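Side-chain contact in bartonella effector protein (Bep) substrate of VirB T4SS (Bartonella clarridgeiae, PDB 4YK2), which is probably translocated into host cells by the VirB type IV secretion system, the crystallised part being its BID domain, a four-helix bundle topped with a hook: residues K39-R42 and R43-I47. Residues are numbered along the deposited sequence; the frame is centred on the assembly and turned at random.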
loop_
_atom_site.group_PDB
_atom_site.type_symbol
_atom_site.label_atom_id
_atom_site.label_comp_id
_atom_site.label_asym_id
_atom_site.label_seq_id
_atom_site.Cartn_x
_atom_site.Cartn_y
_atom_site.Cartn_z
ATOM N N LYS A 39 -5.550 -6.409 -1.357
ATOM C CA LYS A 39 -6.817 -5.928 -1.887
ATOM C C LYS A 39 -7.068 -4.465 -1.498
ATOM O O LYS A 39 -7.459 -3.650 -2.330
ATOM C CB LYS A 39 -7.958 -6.821 -1.384
ATOM C CG LYS A 39 -9.350 -6.464 -1.898
ATOM C CD LYS A 39 -10.388 -7.436 -1.295
ATOM C CE LYS A 39 -11.773 -7.273 -1.912
ATOM N NZ LYS A 39 -12.694 -8.385 -1.524
ATOM N N GLU A 40 -6.863 -4.137 -0.229
ATOM C CA GLU A 40 -7.080 -2.769 0.224
ATOM C C GLU A 40 -6.062 -1.806 -0.407
ATOM O O GLU A 40 -6.402 -0.662 -0.722
ATOM C CB GLU A 40 -7.023 -2.693 1.753
ATOM C CG GLU A 40 -7.244 -1.300 2.351
ATOM C CD GLU A 40 -8.675 -0.782 2.202
ATOM O OE1 GLU A 40 -9.486 -1.394 1.479
ATOM O OE2 GLU A 40 -8.996 0.257 2.814
ATOM N N ILE A 41 -4.825 -2.265 -0.601
ATOM C CA ILE A 41 -3.822 -1.438 -1.289
ATOM C C ILE A 41 -4.254 -1.133 -2.733
ATOM O O ILE A 41 -4.082 -0.007 -3.220
ATOM C CB ILE A 41 -2.433 -2.102 -1.238
ATOM C CG1 ILE A 41 -1.904 -2.068 0.210
ATOM C CG2 ILE A 41 -1.449 -1.374 -2.175
ATOM C CD1 ILE A 41 -0.636 -2.891 0.432
ATOM N N ARG A 42 -4.816 -2.127 -3.418
ATOM C CA ARG A 42 -5.334 -1.894 -4.763
ATOM C C ARG A 42 -6.470 -0.864 -4.750
ATOM O O ARG A 42 -6.496 0.047 -5.584
ATOM C CB ARG A 42 -5.816 -3.202 -5.406
ATOM C CG ARG A 42 -4.698 -4.052 -6.012
ATOM C CD ARG A 42 -5.245 -5.171 -6.893
ATOM N NE ARG A 42 -6.202 -6.008 -6.178
ATOM C CZ ARG A 42 -5.891 -7.146 -5.567
ATOM N NH1 ARG A 42 -4.645 -7.599 -5.586
ATOM N NH2 ARG A 42 -6.835 -7.831 -4.943
ATOM N N ARG A 43 -7.399 -1.013 -3.806
ATOM C CA ARG A 43 -8.551 -0.116 -3.696
ATOM C C ARG A 43 -8.107 1.313 -3.421
ATOM O O ARG A 43 -8.565 2.262 -4.072
ATOM C CB ARG A 43 -9.510 -0.582 -2.587
ATOM C CG ARG A 43 -10.875 0.125 -2.612
ATOM C CD ARG A 43 -11.755 -0.223 -1.389
ATOM N NE ARG A 43 -11.136 0.244 -0.147
ATOM C CZ ARG A 43 -11.260 1.479 0.339
ATOM N NH1 ARG A 43 -11.982 2.382 -0.310
ATOM N NH2 ARG A 43 -10.662 1.817 1.476
ATOM N N LEU A 44 -7.193 1.465 -2.472
ATOM C CA LEU A 44 -6.674 2.791 -2.132
ATOM C C LEU A 44 -5.773 3.391 -3.224
ATOM O O LEU A 44 -5.766 4.612 -3.425
ATOM C CB LEU A 44 -5.922 2.720 -0.805
ATOM C CG LEU A 44 -6.819 2.396 0.403
ATOM C CD1 LEU A 44 -5.966 2.072 1.607
ATOM C CD2 LEU A 44 -7.753 3.559 0.739
ATOM N N SER A 45 -5.019 2.547 -3.927
ATOM C CA SER A 45 -4.137 3.035 -5.002
ATOM C C SER A 45 -4.951 3.578 -6.180
ATOM O O SER A 45 -4.556 4.547 -6.843
ATOM C CB SER A 45 -3.189 1.924 -5.489
ATOM O OG SER A 45 -2.220 1.582 -4.493
ATOM N N GLN A 46 -6.079 2.933 -6.447
ATOM C CA GLN A 46 -7.027 3.431 -7.434
ATOM C C GLN A 46 -7.471 4.853 -7.070
ATOM O O GLN A 46 -7.534 5.735 -7.941
ATOM C CB GLN A 46 -8.231 2.488 -7.548
ATOM C CG GLN A 46 -9.412 3.044 -8.363
ATOM C CD GLN A 46 -9.045 3.377 -9.802
ATOM O OE1 GLN A 46 -8.168 2.745 -10.400
ATOM N NE2 GLN A 46 -9.723 4.376 -10.368
ATOM N N ILE A 47 -7.755 5.084 -5.790
ATOM C CA ILE A 47 -8.208 6.404 -5.341
ATOM C C ILE A 47 -7.084 7.439 -5.375
ATOM O O ILE A 47 -7.277 8.575 -5.823
ATOM C CB ILE A 47 -8.814 6.333 -3.921
ATOM C CG1 ILE A 47 -10.035 5.402 -3.897
ATOM C CG2 ILE A 47 -9.198 7.729 -3.456
ATOM C CD1 ILE A 47 -10.538 5.052 -2.483
#
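Glu40 and Arg43, one turn apart on helix 21-49 of the BID-domain four-helix bundle, form an i to i+3 salt bridge in which the two side chains run side by side and point the same way. Along Arg43, CB rests 3.6 Å from Glu40 O, and CG stands anti to the backbone N (chi1 -168°), carrying the chain out beside Glu40. Arg43 CD then comes within 3.8 Å of Glu40 OE1, and a bend at chi3 swings the guanidinium edge round to the carboxylate. Arg43 CZ sits equally far from Glu40 OE1 and Glu40 OE2, 3.6 Å from each. The grip is side-on and two-pronged: Arg43 NE donates to Glu40 OE1 at 2.8 Å, while Arg43 NH2 reaches Glu40 OE2 at 2.6 Å on its syn side. Both bonds are nearly straight and lie close to the guanidinium plane, yet the carboxylate is turned 38° against that plane, so each oxygen is met from out of its own plane. The two bonds together should restrict the rotation of both groups. The aliphatic part of Glu40 also has a neighbour one turn on, its CG lying 3.7 Å from Leu44 CD1.

A different face of the helix turns inward. There Ile41 packs on Ala112, Ile113 and Tyr116 of helix 106-123, and Ser45 touches Leu109 of the same helix; both residues are buried. The hydroxyl of Ser45 spends its proton within its own helix. With OG beside the backbone N and anti to the carbonyl carbon, it folds back and donates to Ile41 O, which also accepts the regular helical bond from Ser45 N. Ser45 N and Ser45 OG, each 2.8 Å from Ile41 O, approach it from opposite faces of its carbonyl plane, with Ser45 OG lying 37° out of that plane.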